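Local coordinates for inorganic polyphosphate/ATP-glucomannokinase (PDB 1WOQ), which phosphorylates glucose and probably mannose, with inorganic polyphosphate or ATP as the phosphoryl donor, at residues T22-G27 / V43-P48; E39-P44 / A59-E64; L193-Y198 / D229-N234; F218-G223 / T239-A244. All blocks are in the same frame, centred on the assembly; numbering follows the deposited sequence.

Interaction 1: T22-G27 / V43-P48; sequences TGIKGG and VPTPQP. With PO4 (phosphate ion), chain E.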
loop_
_atom_site.group_PDB
_atom_site.type_symbol
_atom_site.label_atom_id
_atom_site.label_comp_id
_atom_site.label_asym_id
_atom_site.label_seq_id
_atom_site.Cartn_x
_atom_site.Cartn_y
_atom_site.Cartn_z
ATOM N N THR A 22 -0.455 -2.844 -11.948
ATOM C CA THR A 22 -1.357 -3.185 -13.041
ATOM C C THR A 22 -2.619 -2.333 -13.103
ATOM O O THR A 22 -3.280 -2.277 -14.136
ATOM C CB THR A 22 -1.780 -4.666 -12.975
ATOM O OG1 THR A 22 -2.539 -4.900 -11.783
ATOM C CG2 THR A 22 -0.554 -5.566 -12.975
ATOM N N GLY A 23 -2.959 -1.666 -12.008
ATOM C CA GLY A 23 -4.153 -0.844 -12.025
ATOM C C GLY A 23 -4.104 0.368 -11.118
ATOM O O GLY A 23 -3.415 0.367 -10.098
ATOM N N ILE A 24 -4.825 1.412 -11.513
ATOM C CA ILE A 24 -4.920 2.640 -10.734
ATOM C C ILE A 24 -6.390 2.713 -10.367
ATOM O O ILE A 24 -7.250 2.919 -11.224
ATOM C CB ILE A 24 -4.520 3.867 -11.562
ATOM C CG1 ILE A 24 -3.016 3.812 -11.845
ATOM C CG2 ILE A 24 -4.898 5.151 -10.823
ATOM C CD1 ILE A 24 -2.500 4.976 -12.648
ATOM N N LYS A 25 -6.676 2.513 -9.089
ATOM C CA LYS A 25 -8.048 2.504 -8.624
ATOM C C LYS A 25 -8.325 3.531 -7.549
ATOM O O LYS A 25 -7.419 3.985 -6.850
ATOM C CB LYS A 25 -8.394 1.110 -8.104
ATOM C CG LYS A 25 -7.385 0.571 -7.111
ATOM C CD LYS A 25 -7.706 -0.863 -6.707
ATOM C CE LYS A 25 -6.604 -1.433 -5.830
ATOM N NZ LYS A 25 -6.873 -2.843 -5.431
ATOM N N GLY A 26 -9.594 3.892 -7.417
ATOM C CA GLY A 26 -9.959 4.870 -6.416
ATOM C C GLY A 26 -11.333 4.589 -5.857
ATOM O O GLY A 26 -12.093 3.782 -6.398
ATOM N N GLY A 27 -11.649 5.265 -4.763
ATOM C CA GLY A 27 -12.941 5.091 -4.139
ATOM C C GLY A 27 -13.239 6.278 -3.253
ATOM O O GLY A 27 -12.332 7.016 -2.869
ATOM N N VAL A 43 -8.791 2.068 -13.659
ATOM C CA VAL A 43 -8.378 2.211 -15.048
ATOM C C VAL A 43 -7.029 1.509 -15.090
ATOM O O VAL A 43 -6.365 1.363 -14.059
ATOM C CB VAL A 43 -8.232 3.689 -15.485
ATOM C CG1 VAL A 43 -9.566 4.409 -15.328
ATOM C CG2 VAL A 43 -7.142 4.378 -14.680
ATOM N N PRO A 44 -6.613 1.036 -16.272
ATOM C CA PRO A 44 -5.328 0.344 -16.383
ATOM C C PRO A 44 -4.141 1.250 -16.104
ATOM O O PRO A 44 -4.156 2.429 -16.453
ATOM C CB PRO A 44 -5.324 -0.155 -17.829
ATOM C CG PRO A 44 -6.783 -0.283 -18.156
ATOM C CD PRO A 44 -7.356 0.966 -17.540
ATOM N N THR A 45 -3.112 0.697 -15.469
ATOM C CA THR A 45 -1.917 1.477 -15.201
ATOM C C THR A 45 -1.254 1.645 -16.562
ATOM O O THR A 45 -0.930 0.658 -17.232
ATOM C CB THR A 45 -0.946 0.743 -14.260
ATOM O OG1 THR A 45 -1.583 0.505 -12.996
ATOM C CG2 THR A 45 0.307 1.581 -14.040
ATOM N N PRO A 46 -1.056 2.895 -17.001
ATOM C CA PRO A 46 -0.426 3.121 -18.302
ATOM C C PRO A 46 0.973 2.521 -18.375
ATOM O O PRO A 46 1.660 2.391 -17.361
ATOM C CB PRO A 46 -0.425 4.643 -18.424
ATOM C CG PRO A 46 -0.306 5.089 -16.997
ATOM C CD PRO A 46 -1.266 4.167 -16.286
ATOM N N GLN A 47 1.385 2.147 -19.582
ATOM C CA GLN A 47 2.701 1.565 -19.789
ATOM C C GLN A 47 3.371 2.181 -21.011
ATOM O O GLN A 47 2.838 2.122 -22.119
ATOM C CB GLN A 47 2.594 0.047 -19.951
ATOM C CG GLN A 47 2.077 -0.661 -18.706
ATOM C CD GLN A 47 2.987 -0.473 -17.500
ATOM O OE1 GLN A 47 2.609 -0.784 -16.371
ATOM N NE2 GLN A 47 4.194 0.030 -17.738
ATOM N N PRO A 48 4.546 2.798 -20.814
ATOM C CA PRO A 48 5.214 2.916 -19.513
ATOM C C PRO A 48 4.439 3.805 -18.542
ATOM O O PRO A 48 3.676 4.673 -18.960
ATOM C CB PRO A 48 6.570 3.508 -19.880
ATOM C CG PRO A 48 6.230 4.391 -21.034
ATOM C CD PRO A 48 5.310 3.508 -21.856
HETATM P P PO4 E . -5.507 -3.915 -8.614
HETATM O O1 PO4 E . -6.921 -4.555 -8.280
HETATM O O2 PO4 E . -4.652 -4.662 -9.615
HETATM O O3 PO4 E . -5.932 -2.541 -9.187
HETATM O O4 PO4 E . -4.878 -3.769 -7.239
#
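I24 and V43 pair as antiparallel neighbours and are bonded twice through their backbones: I24 N donates to V43 O at 3.0 Å, and V43 N returns the bond to I24 O. Their side chains leave the sheet on the same face, where I24 CB rests 4.1 Å from V43 CG2. Branching at CB suits both to an extended strand. With CG1 beside the backbone N (chi1 -69°) and the chain continuing straight, I24 carries CD1 to within 3.9 Å of P46 CD, crossing that ring at about a right angle. Beyond the non-hydrogen-bonded pair G23-P44, T45 N gives a longer bond of 3.3 Å to T22 O, approaching from above the carbonyl plane, 60° out of it. T45 OG1 lies 2.8 Å from G23 N, but at a poor angle; its hydrogen bond is with G20 O. The contact is the open end of the beta hairpin 23-30/35-44, which in this ROK kinase follows the glycine-rich turn that in relatives of the actin-like ATPase superfamily handles phosphate. A phosphate ion, probably from the crystallisation liquor, does sit here. K25, extended beyond CG, brings NZ 2.8 Å from phosphate O4, with a weak second bond to O1, while T22 OG1 lies 3.0 Å from O2. At G23 a CB would collide with phosphate O3, so the missing side chain lets the ion lie close against the strand. Farther out, N248 O takes a bond from K25 NZ, R42 NE also grips the ion, and A57 of helix 51-66 packs on I24 and V43.

Interaction 2: E39-P44 / A59-E64; sequences ERFRVP and ALVVAE. With PO4 (phosphate ion), chain E.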
loop_
_atom_site.group_PDB
_atom_site.type_symbol
_atom_site.label_atom_id
_atom_site.label_comp_id
_atom_site.label_asym_id
_atom_site.label_seq_id
_atom_site.Cartn_x
_atom_site.Cartn_y
_atom_site.Cartn_z
ATOM N N GLU A 39 -19.080 1.804 -5.488
ATOM C CA GLU A 39 -18.047 0.906 -5.996
ATOM C C GLU A 39 -16.722 1.610 -6.265
ATOM O O GLU A 39 -16.689 2.811 -6.531
ATOM C CB GLU A 39 -18.521 0.256 -7.298
ATOM C CG GLU A 39 -19.888 -0.405 -7.213
ATOM C CD GLU A 39 -19.920 -1.551 -6.226
ATOM O OE1 GLU A 39 -19.160 -2.522 -6.420
ATOM O OE2 GLU A 39 -20.705 -1.482 -5.256
ATOM N N ARG A 40 -15.627 0.860 -6.193
ATOM C CA ARG A 40 -14.322 1.434 -6.482
ATOM C C ARG A 40 -14.246 1.520 -8.000
ATOM O O ARG A 40 -14.910 0.753 -8.703
ATOM C CB ARG A 40 -13.201 0.546 -5.938
ATOM C CG ARG A 40 -13.165 -0.849 -6.517
ATOM C CD ARG A 40 -12.513 -1.804 -5.533
ATOM N NE ARG A 40 -12.411 -3.160 -6.060
ATOM C CZ ARG A 40 -12.340 -4.247 -5.300
ATOM N NH1 ARG A 40 -12.366 -4.130 -3.978
ATOM N NH2 ARG A 40 -12.241 -5.446 -5.857
ATOM N N PHE A 41 -13.452 2.456 -8.503
ATOM C CA PHE A 41 -13.310 2.649 -9.940
ATOM C C PHE A 41 -11.852 2.451 -10.316
ATOM O O PHE A 41 -10.959 2.944 -9.629
ATOM C CB PHE A 41 -13.759 4.059 -10.315
ATOM C CG PHE A 41 -13.796 4.310 -11.790
ATOM C CD1 PHE A 41 -14.792 3.744 -12.579
ATOM C CD2 PHE A 41 -12.833 5.114 -12.393
ATOM C CE1 PHE A 41 -14.830 3.977 -13.953
ATOM C CE2 PHE A 41 -12.863 5.354 -13.764
ATOM C CZ PHE A 41 -13.865 4.783 -14.546
ATOM N N ARG A 42 -11.607 1.734 -11.408
ATOM C CA ARG A 42 -10.241 1.466 -11.831
ATOM C C ARG A 42 -10.000 1.636 -13.323
ATOM O O ARG A 42 -10.886 1.396 -14.144
ATOM C CB ARG A 42 -9.846 0.036 -11.433
ATOM C CG ARG A 42 -8.446 -0.370 -11.880
ATOM C CD ARG A 42 -8.233 -1.881 -11.844
ATOM N NE ARG A 42 -8.386 -2.470 -10.512
ATOM C CZ ARG A 42 -9.524 -2.966 -10.030
ATOM N NH1 ARG A 42 -10.627 -2.949 -10.768
ATOM N NH2 ARG A 42 -9.555 -3.491 -8.809
ATOM N N VAL A 43 -8.791 2.068 -13.659
ATOM C CA VAL A 43 -8.378 2.211 -15.048
ATOM C C VAL A 43 -7.029 1.509 -15.090
ATOM O O VAL A 43 -6.365 1.363 -14.059
ATOM C CB VAL A 43 -8.232 3.689 -15.485
ATOM C CG1 VAL A 43 -9.566 4.409 -15.328
ATOM C CG2 VAL A 43 -7.142 4.378 -14.680
ATOM N N PRO A 44 -6.613 1.036 -16.272
ATOM C CA PRO A 44 -5.328 0.344 -16.383
ATOM C C PRO A 44 -4.141 1.250 -16.104
ATOM O O PRO A 44 -4.156 2.429 -16.453
ATOM C CB PRO A 44 -5.324 -0.155 -17.829
ATOM C CG PRO A 44 -6.783 -0.283 -18.156
ATOM C CD PRO A 44 -7.356 0.966 -17.540
ATOM N N ALA A 59 -6.239 11.495 -12.968
ATOM C CA ALA A 59 -7.247 12.506 -13.249
ATOM C C ALA A 59 -8.564 11.866 -13.679
ATOM O O ALA A 59 -9.635 12.301 -13.259
ATOM C CB ALA A 59 -6.755 13.459 -14.329
ATOM N N LEU A 60 -8.488 10.831 -14.513
ATOM C CA LEU A 60 -9.699 10.160 -14.977
ATOM C C LEU A 60 -10.434 9.477 -13.831
ATOM O O LEU A 60 -11.661 9.537 -13.759
ATOM C CB LEU A 60 -9.368 9.131 -16.064
ATOM C CG LEU A 60 -8.902 9.711 -17.401
ATOM C CD1 LEU A 60 -8.379 8.599 -18.286
ATOM C CD2 LEU A 60 -10.058 10.445 -18.074
ATOM N N VAL A 61 -9.695 8.825 -12.937
ATOM C CA VAL A 61 -10.339 8.154 -11.809
ATOM C C VAL A 61 -11.014 9.182 -10.904
ATOM O O VAL A 61 -12.167 9.012 -10.502
ATOM C CB VAL A 61 -9.332 7.330 -10.972
ATOM C CG1 VAL A 61 -10.045 6.702 -9.770
ATOM C CG2 VAL A 61 -8.706 6.239 -11.832
ATOM N N VAL A 62 -10.293 10.251 -10.579
ATOM C CA VAL A 62 -10.841 11.296 -9.724
ATOM C C VAL A 62 -12.049 11.964 -10.374
ATOM O O VAL A 62 -13.031 12.274 -9.701
ATOM C CB VAL A 62 -9.773 12.367 -9.400
ATOM C CG1 VAL A 62 -10.418 13.567 -8.708
ATOM C CG2 VAL A 62 -8.697 11.766 -8.501
ATOM N N ALA A 63 -11.980 12.179 -11.684
ATOM C CA ALA A 63 -13.086 12.808 -12.397
ATOM C C ALA A 63 -14.342 11.952 -12.284
ATOM O O ALA A 63 -15.435 12.467 -12.057
ATOM C CB ALA A 63 -12.721 13.013 -13.861
ATOM N N GLU A 64 -14.180 10.643 -12.448
ATOM C CA GLU A 64 -15.305 9.714 -12.359
ATOM C C GLU A 64 -15.955 9.752 -10.980
ATOM O O GLU A 64 -17.173 9.899 -10.864
ATOM C CB GLU A 64 -14.828 8.289 -12.669
ATOM C CG GLU A 64 -15.775 7.164 -12.249
ATOM C CD GLU A 64 -17.113 7.183 -12.968
ATOM O OE1 GLU A 64 -17.188 7.693 -14.104
ATOM O OE2 GLU A 64 -18.093 6.664 -12.397
HETATM P P PO4 E . -5.507 -3.915 -8.614
HETATM O O1 PO4 E . -6.921 -4.555 -8.280
HETATM O O2 PO4 E . -4.652 -4.662 -9.615
HETATM O O3 PO4 E . -5.932 -2.541 -9.187
HETATM O O4 PO4 E . -4.878 -3.769 -7.239
#
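E64 lays its CG methylene almost exactly over the middle of the F41 ring, 3.4 Å from the ring centroid and 7° off the normal, a CH-pi contact. The two side chains cross at about a right angle, and the carboxylate plane is turned only 26° from the ring. E64 gets there with CG anti to the backbone N and a bend at chi2. The methylene suits the phenyl face, while the carboxylate end reaches on to R68, OE2 pairing with R68 NE in a salt bridge. At the ring's edge comes V61: its CA lies near the ring plane, CG1 touches F41 CD2 at 4.1 Å, and CG2 turns to V43 CG2 at 3.7 Å, so the branched valine serves two strand residues. R42, alternating with these, points away from the helix; its NE meets O3 of a bound phosphate ion, probably from the crystallisation liquor, at the guanidinium edge (2.8 Å), and NH2 reaches O1 less straight (2.9 Å). Strand 39-44 and helix 59-64 run roughly antiparallel, 154° between their directions and axes 8.4 Å apart, as an alpha/beta layer in which helix 51-66 packs over the outermost strand of the sheet, consistent with the actin-like ATPase fold.

Interaction 3: L193-Y198 / D229-N234; sequences LSWDEY and DEYLPN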
loop_
_atom_site.group_PDB
_atom_site.type_symbol
_atom_site.label_atom_id
_atom_site.label_comp_id
_atom_site.label_asym_id
_atom_site.label_seq_id
_atom_site.Cartn_x
_atom_site.Cartn_y
_atom_site.Cartn_z
ATOM N N LEU A 193 7.770 -21.562 -8.116
ATOM C CA LEU A 193 7.644 -22.057 -6.753
ATOM C C LEU A 193 6.238 -22.510 -6.378
ATOM O O LEU A 193 5.248 -21.858 -6.714
ATOM C CB LEU A 193 8.082 -20.974 -5.764
ATOM C CG LEU A 193 9.553 -20.841 -5.371
ATOM C CD1 LEU A 193 10.461 -20.988 -6.569
ATOM C CD2 LEU A 193 9.743 -19.493 -4.694
ATOM N N SER A 194 6.162 -23.634 -5.676
ATOM C CA SER A 194 4.887 -24.147 -5.202
ATOM C C SER A 194 4.617 -23.328 -3.945
ATOM O O SER A 194 5.492 -22.585 -3.496
ATOM C CB SER A 194 5.010 -25.628 -4.834
ATOM O OG SER A 194 5.966 -25.811 -3.803
ATOM N N TRP A 195 3.423 -23.445 -3.377
ATOM C CA TRP A 195 3.115 -22.700 -2.165
ATOM C C TRP A 195 4.043 -23.134 -1.030
ATOM O O TRP A 195 4.444 -22.315 -0.203
ATOM C CB TRP A 195 1.652 -22.903 -1.759
ATOM C CG TRP A 195 0.682 -22.132 -2.610
ATOM C CD1 TRP A 195 -0.356 -22.643 -3.339
ATOM C CD2 TRP A 195 0.653 -20.711 -2.811
ATOM N NE1 TRP A 195 -1.029 -21.629 -3.980
ATOM C CE2 TRP A 195 -0.432 -20.434 -3.675
ATOM C CE3 TRP A 195 1.437 -19.647 -2.347
ATOM C CZ2 TRP A 195 -0.752 -19.135 -4.084
ATOM C CZ3 TRP A 195 1.118 -18.353 -2.754
ATOM C CH2 TRP A 195 0.031 -18.111 -3.615
ATOM N N ASP A 196 4.395 -24.418 -0.996
ATOM C CA ASP A 196 5.282 -24.918 0.051
ATOM C C ASP A 196 6.698 -24.378 -0.098
ATOM O O ASP A 196 7.349 -24.047 0.895
ATOM C CB ASP A 196 5.317 -26.450 0.057
ATOM C CG ASP A 196 3.985 -27.061 0.439
ATOM O OD1 ASP A 196 3.295 -26.490 1.310
ATOM O OD2 ASP A 196 3.633 -28.120 -0.123
ATOM N N GLU A 197 7.183 -24.294 -1.333
ATOM C CA GLU A 197 8.524 -23.774 -1.560
ATOM C C GLU A 197 8.530 -22.289 -1.209
ATOM O O GLU A 197 9.510 -21.768 -0.672
ATOM C CB GLU A 197 8.938 -23.988 -3.017
ATOM C CG GLU A 197 9.033 -25.466 -3.398
ATOM C CD GLU A 197 9.415 -25.678 -4.851
ATOM O OE1 GLU A 197 8.766 -25.074 -5.726
ATOM O OE2 GLU A 197 10.359 -26.454 -5.114
ATOM N N TYR A 198 7.423 -21.616 -1.508
ATOM C CA TYR A 198 7.284 -20.193 -1.204
ATOM C C TYR A 198 7.278 -20.024 0.312
ATOM O O TYR A 198 7.791 -19.036 0.837
ATOM C CB TYR A 198 5.978 -19.651 -1.800
ATOM C CG TYR A 198 5.819 -18.144 -1.725
ATOM C CD1 TYR A 198 6.835 -17.291 -2.162
ATOM C CD2 TYR A 198 4.639 -17.572 -1.251
ATOM C CE1 TYR A 198 6.679 -15.901 -2.128
ATOM C CE2 TYR A 198 4.468 -16.184 -1.215
ATOM C CZ TYR A 198 5.490 -15.356 -1.654
ATOM O OH TYR A 198 5.326 -13.988 -1.620
ATOM N N ASP A 229 -3.877 -19.009 3.580
ATOM C CA ASP A 229 -4.083 -20.336 4.148
ATOM C C ASP A 229 -3.178 -21.384 3.504
ATOM O O ASP A 229 -3.005 -22.480 4.037
ATOM C CB ASP A 229 -5.551 -20.749 4.007
ATOM C CG ASP A 229 -6.029 -20.727 2.573
ATOM O OD1 ASP A 229 -5.924 -19.662 1.926
ATOM O OD2 ASP A 229 -6.513 -21.774 2.095
ATOM N N GLU A 230 -2.589 -21.033 2.364
ATOM C CA GLU A 230 -1.699 -21.939 1.644
ATOM C C GLU A 230 -0.249 -21.894 2.128
ATOM O O GLU A 230 0.545 -22.774 1.788
ATOM C CB GLU A 230 -1.716 -21.623 0.146
ATOM C CG GLU A 230 -3.003 -21.985 -0.571
ATOM C CD GLU A 230 -3.324 -23.465 -0.474
ATOM O OE1 GLU A 230 -2.400 -24.286 -0.640
ATOM O OE2 GLU A 230 -4.501 -23.805 -0.239
ATOM N N TYR A 231 0.106 -20.880 2.912
ATOM C CA TYR A 231 1.482 -20.777 3.384
ATOM C C TYR A 231 1.686 -20.381 4.844
ATOM O O TYR A 231 2.649 -20.824 5.471
ATOM C CB TYR A 231 2.274 -19.835 2.467
ATOM C CG TYR A 231 1.624 -18.495 2.195
ATOM C CD1 TYR A 231 1.752 -17.433 3.093
ATOM C CD2 TYR A 231 0.903 -18.279 1.021
ATOM C CE1 TYR A 231 1.179 -16.186 2.823
ATOM C CE2 TYR A 231 0.326 -17.038 0.742
ATOM C CZ TYR A 231 0.468 -15.997 1.646
ATOM O OH TYR A 231 -0.108 -14.774 1.376
ATOM N N LEU A 232 0.800 -19.559 5.397
ATOM C CA LEU A 232 0.961 -19.158 6.793
ATOM C C LEU A 232 0.950 -20.364 7.735
ATOM O O LEU A 232 1.734 -20.425 8.680
ATOM C CB LEU A 232 -0.124 -18.158 7.204
ATOM C CG LEU A 232 -0.081 -16.794 6.509
ATOM C CD1 LEU A 232 -1.103 -15.873 7.165
ATOM C CD2 LEU A 232 1.317 -16.190 6.612
ATOM N N PRO A 233 0.061 -21.343 7.491
ATOM C CA PRO A 233 0.015 -22.522 8.364
ATOM C C PRO A 233 1.348 -23.277 8.451
ATOM O O PRO A 233 1.615 -23.957 9.440
ATOM C CB PRO A 233 -1.087 -23.367 7.733
ATOM C CG PRO A 233 -2.022 -22.333 7.194
ATOM C CD PRO A 233 -1.074 -21.346 6.549
ATOM N N ASN A 234 2.181 -23.154 7.421
ATOM C CA ASN A 234 3.477 -23.835 7.397
ATOM C C ASN A 234 4.569 -23.110 8.176
ATOM O O ASN A 234 5.601 -23.698 8.502
ATOM C CB ASN A 234 3.967 -24.019 5.958
ATOM C CG ASN A 234 3.075 -24.928 5.148
ATOM O OD1 ASN A 234 2.679 -25.999 5.607
ATOM N ND2 ASN A 234 2.764 -24.513 3.923
#
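W195, Y198 and Y231 form an aromatic cluster that fixes the first turn of helix 195-213 to the loop between strands 217-221 and 241-243. The rings meet in two different ways. Y198 directs its edge at the face of Y231, a T-shaped pair with planes at 84° and centroids 5.9 Å apart; W195 meets Y231 obliquely, its CE3 3.7 Å from Y231 CD2. With CG anti to the carbonyl carbon (chi1 -76°), W195 turns its indole toward the loop. E230 completes the grip on it, its CB held over one face, 3.8 Å from the centroid of the five-membered ring, a CH-pi contact made by the aliphatic part of the glutamate. The broad indole suits the place because it meets E230 and Y231 at once. An alanine at W195 would probably take the indole from over E230 CB and from beside Y231 CD2, and leave R188 without its cation-pi partner. Farther out, D196 OD1 comes within 3.3 Å of N234 ND2. The helix start is itself well formed: S194 and E197 make a capping box, E197 N donating to S194 OG at 3.1 Å and S194 N to E197 OE1 at 3.0 Å. The tyrosine hydroxyls are tied beyond the contact, Y198 OH to A183 O and Y231 OH to I224 O, and both rings lean on L149 of strand 143-149, with R188 of helix 185-190 beside W195 and Y198.

Interaction 4: F218-G223 / T239-A244; sequences FIVGGG and TPIVPA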
loop_
_atom_site.group_PDB
_atom_site.type_symbol
_atom_site.label_atom_id
_atom_site.label_comp_id
_atom_site.label_asym_id
_atom_site.label_seq_id
_atom_site.Cartn_x
_atom_site.Cartn_y
_atom_site.Cartn_z
ATOM N N PHE A 218 2.303 -9.603 12.948
ATOM C CA PHE A 218 2.635 -9.483 11.531
ATOM C C PHE A 218 1.279 -9.527 10.839
ATOM O O PHE A 218 0.450 -10.370 11.172
ATOM C CB PHE A 218 3.438 -10.692 11.033
ATOM C CG PHE A 218 4.926 -10.564 11.190
ATOM C CD1 PHE A 218 5.655 -11.586 11.798
ATOM C CD2 PHE A 218 5.611 -9.471 10.667
ATOM C CE1 PHE A 218 7.047 -11.524 11.880
ATOM C CE2 PHE A 218 7.004 -9.402 10.743
ATOM C CZ PHE A 218 7.721 -10.432 11.351
ATOM N N ILE A 219 1.045 -8.624 9.897
ATOM C CA ILE A 219 -0.204 -8.625 9.142
ATOM C C ILE A 219 0.229 -8.733 7.686
ATOM O O ILE A 219 1.005 -7.912 7.208
ATOM C CB ILE A 219 -1.003 -7.324 9.339
ATOM C CG1 ILE A 219 -1.426 -7.186 10.804
ATOM C CG2 ILE A 219 -2.231 -7.334 8.435
ATOM C CD1 ILE A 219 -2.058 -5.846 11.137
ATOM N N VAL A 220 -0.254 -9.756 6.990
ATOM C CA VAL A 220 0.132 -9.951 5.602
ATOM C C VAL A 220 -0.898 -9.406 4.627
ATOM O O VAL A 220 -2.047 -9.851 4.602
ATOM C CB VAL A 220 0.376 -11.444 5.302
ATOM C CG1 VAL A 220 0.839 -11.614 3.860
ATOM C CG2 VAL A 220 1.420 -12.003 6.270
ATOM N N GLY A 221 -0.465 -8.434 3.827
ATOM C CA GLY A 221 -1.338 -7.828 2.841
ATOM C C GLY A 221 -0.911 -8.168 1.425
ATOM O O GLY A 221 -0.107 -9.075 1.209
ATOM N N GLY A 222 -1.446 -7.431 0.460
ATOM C CA GLY A 222 -1.114 -7.686 -0.928
ATOM C C GLY A 222 -2.103 -8.663 -1.531
ATOM O O GLY A 222 -2.805 -9.375 -0.811
ATOM N N GLY A 223 -2.150 -8.703 -2.858
ATOM C CA GLY A 223 -3.072 -9.588 -3.544
ATOM C C GLY A 223 -3.118 -11.030 -3.075
ATOM O O GLY A 223 -4.187 -11.539 -2.742
ATOM N N THR A 239 6.075 -14.838 16.449
ATOM C CA THR A 239 5.123 -13.740 16.284
ATOM C C THR A 239 3.832 -14.183 15.612
ATOM O O THR A 239 3.860 -14.872 14.595
ATOM C CB THR A 239 5.723 -12.624 15.399
ATOM O OG1 THR A 239 7.029 -12.286 15.875
ATOM C CG2 THR A 239 4.835 -11.384 15.417
ATOM N N PRO A 240 2.676 -13.797 16.174
ATOM C CA PRO A 240 1.433 -14.206 15.522
ATOM C C PRO A 240 1.392 -13.527 14.157
ATOM O O PRO A 240 1.860 -12.396 14.000
ATOM C CB PRO A 240 0.352 -13.699 16.478
ATOM C CG PRO A 240 1.005 -12.535 17.160
ATOM C CD PRO A 240 2.409 -13.030 17.402
ATOM N N ILE A 241 0.851 -14.221 13.165
ATOM C CA ILE A 241 0.791 -13.663 11.823
ATOM C C ILE A 241 -0.572 -13.947 11.212
ATOM O O ILE A 241 -1.033 -15.091 11.185
ATOM C CB ILE A 241 1.943 -14.239 10.949
ATOM C CG1 ILE A 241 1.903 -13.623 9.549
ATOM C CG2 ILE A 241 1.862 -15.766 10.900
ATOM C CD1 ILE A 241 3.190 -13.831 8.756
ATOM N N VAL A 242 -1.225 -12.890 10.746
ATOM C CA VAL A 242 -2.552 -13.010 10.167
ATOM C C VAL A 242 -2.689 -12.204 8.883
ATOM O O VAL A 242 -1.949 -11.244 8.645
ATOM C CB VAL A 242 -3.633 -12.513 11.160
ATOM C CG1 VAL A 242 -3.476 -13.213 12.502
ATOM C CG2 VAL A 242 -3.521 -11.001 11.335
ATOM N N PRO A 243 -3.639 -12.592 8.026
ATOM C CA PRO A 243 -3.820 -11.844 6.783
ATOM C C PRO A 243 -4.502 -10.512 7.079
ATOM O O PRO A 243 -5.195 -10.368 8.091
ATOM C CB PRO A 243 -4.691 -12.777 5.949
ATOM C CG PRO A 243 -5.523 -13.464 6.989
ATOM C CD PRO A 243 -4.500 -13.788 8.054
ATOM N N ALA A 244 -4.295 -9.538 6.200
ATOM C CA ALA A 244 -4.894 -8.218 6.358
ATOM C C ALA A 244 -6.410 -8.276 6.176
ATOM O O ALA A 244 -6.921 -9.101 5.412
ATOM C CB ALA A 244 -4.288 -7.252 5.340
#
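I219 and A244 make the tightest spot of this contact: I219 CG2 presses to 3.5 Å from A244 CA, closer than carbons usually come, and 3.7 Å from A244 CB. The small alanine suits this spot, its CB also lying close to V220 O. On the other face F218, V220 and I241 interlock. I241, with CG1 anti to the backbone N (chi1 -178°), runs between its neighbours, CG1 lying 3.6 Å from F218 CB and CD1 3.6 Å from V220 CG2. The F218 and T239 side chains cross at about a right angle, F218 CD1 meeting T239 CG2 at 3.7 Å. An alanine at F218 would probably leave T239 and F206 without their aromatic partner and open a gap beneath helix 195-213. Four backbone bonds join the strands in parallel register, among them V220 N to V242 O and A244 N to V220 O, both 2.8 Å. Strand 241-243 is the outermost of a mixed five-stranded sheet with strand order 3-2-1-4-5, as expected of the second lobe of an actin-like ATPase. The contact is looser where V242 meets I219, CG1 of I219 being 4.4 Å from V242 CG2, and at P240 and P243, which are exposed. Proline is tolerated at 243 because its nitrogen, which has no hydrogen to give, faces away from strand 217-221. T239 OG1 is bonded to E210 OE1, and E131 of helix 123-134 touches I219 and A244.

Overall arrangement
Interactions 1 and 2 belong to one sheet and share V43 and P44: the hairpin pairs strand 35-44 with its neighbour, and helix 51-66 covers its apolar face while K25 and R42 hold one phosphate ion on the opposite face. Interactions 3 and 4 lie in the other lobe, touching where L232 packs on I241 and V220; helix 195-213 leads directly into strand 217-221. Backbone bonds dominate interactions 1 and 4, antiparallel in the first, parallel in the second, whereas interactions 2 and 3 rest on side chains, rings and CH-pi contacts. Interaction 4 has the most buried residues; interaction 2 is a surface contact. About 25 Å separates the centres of interactions 1 and 4.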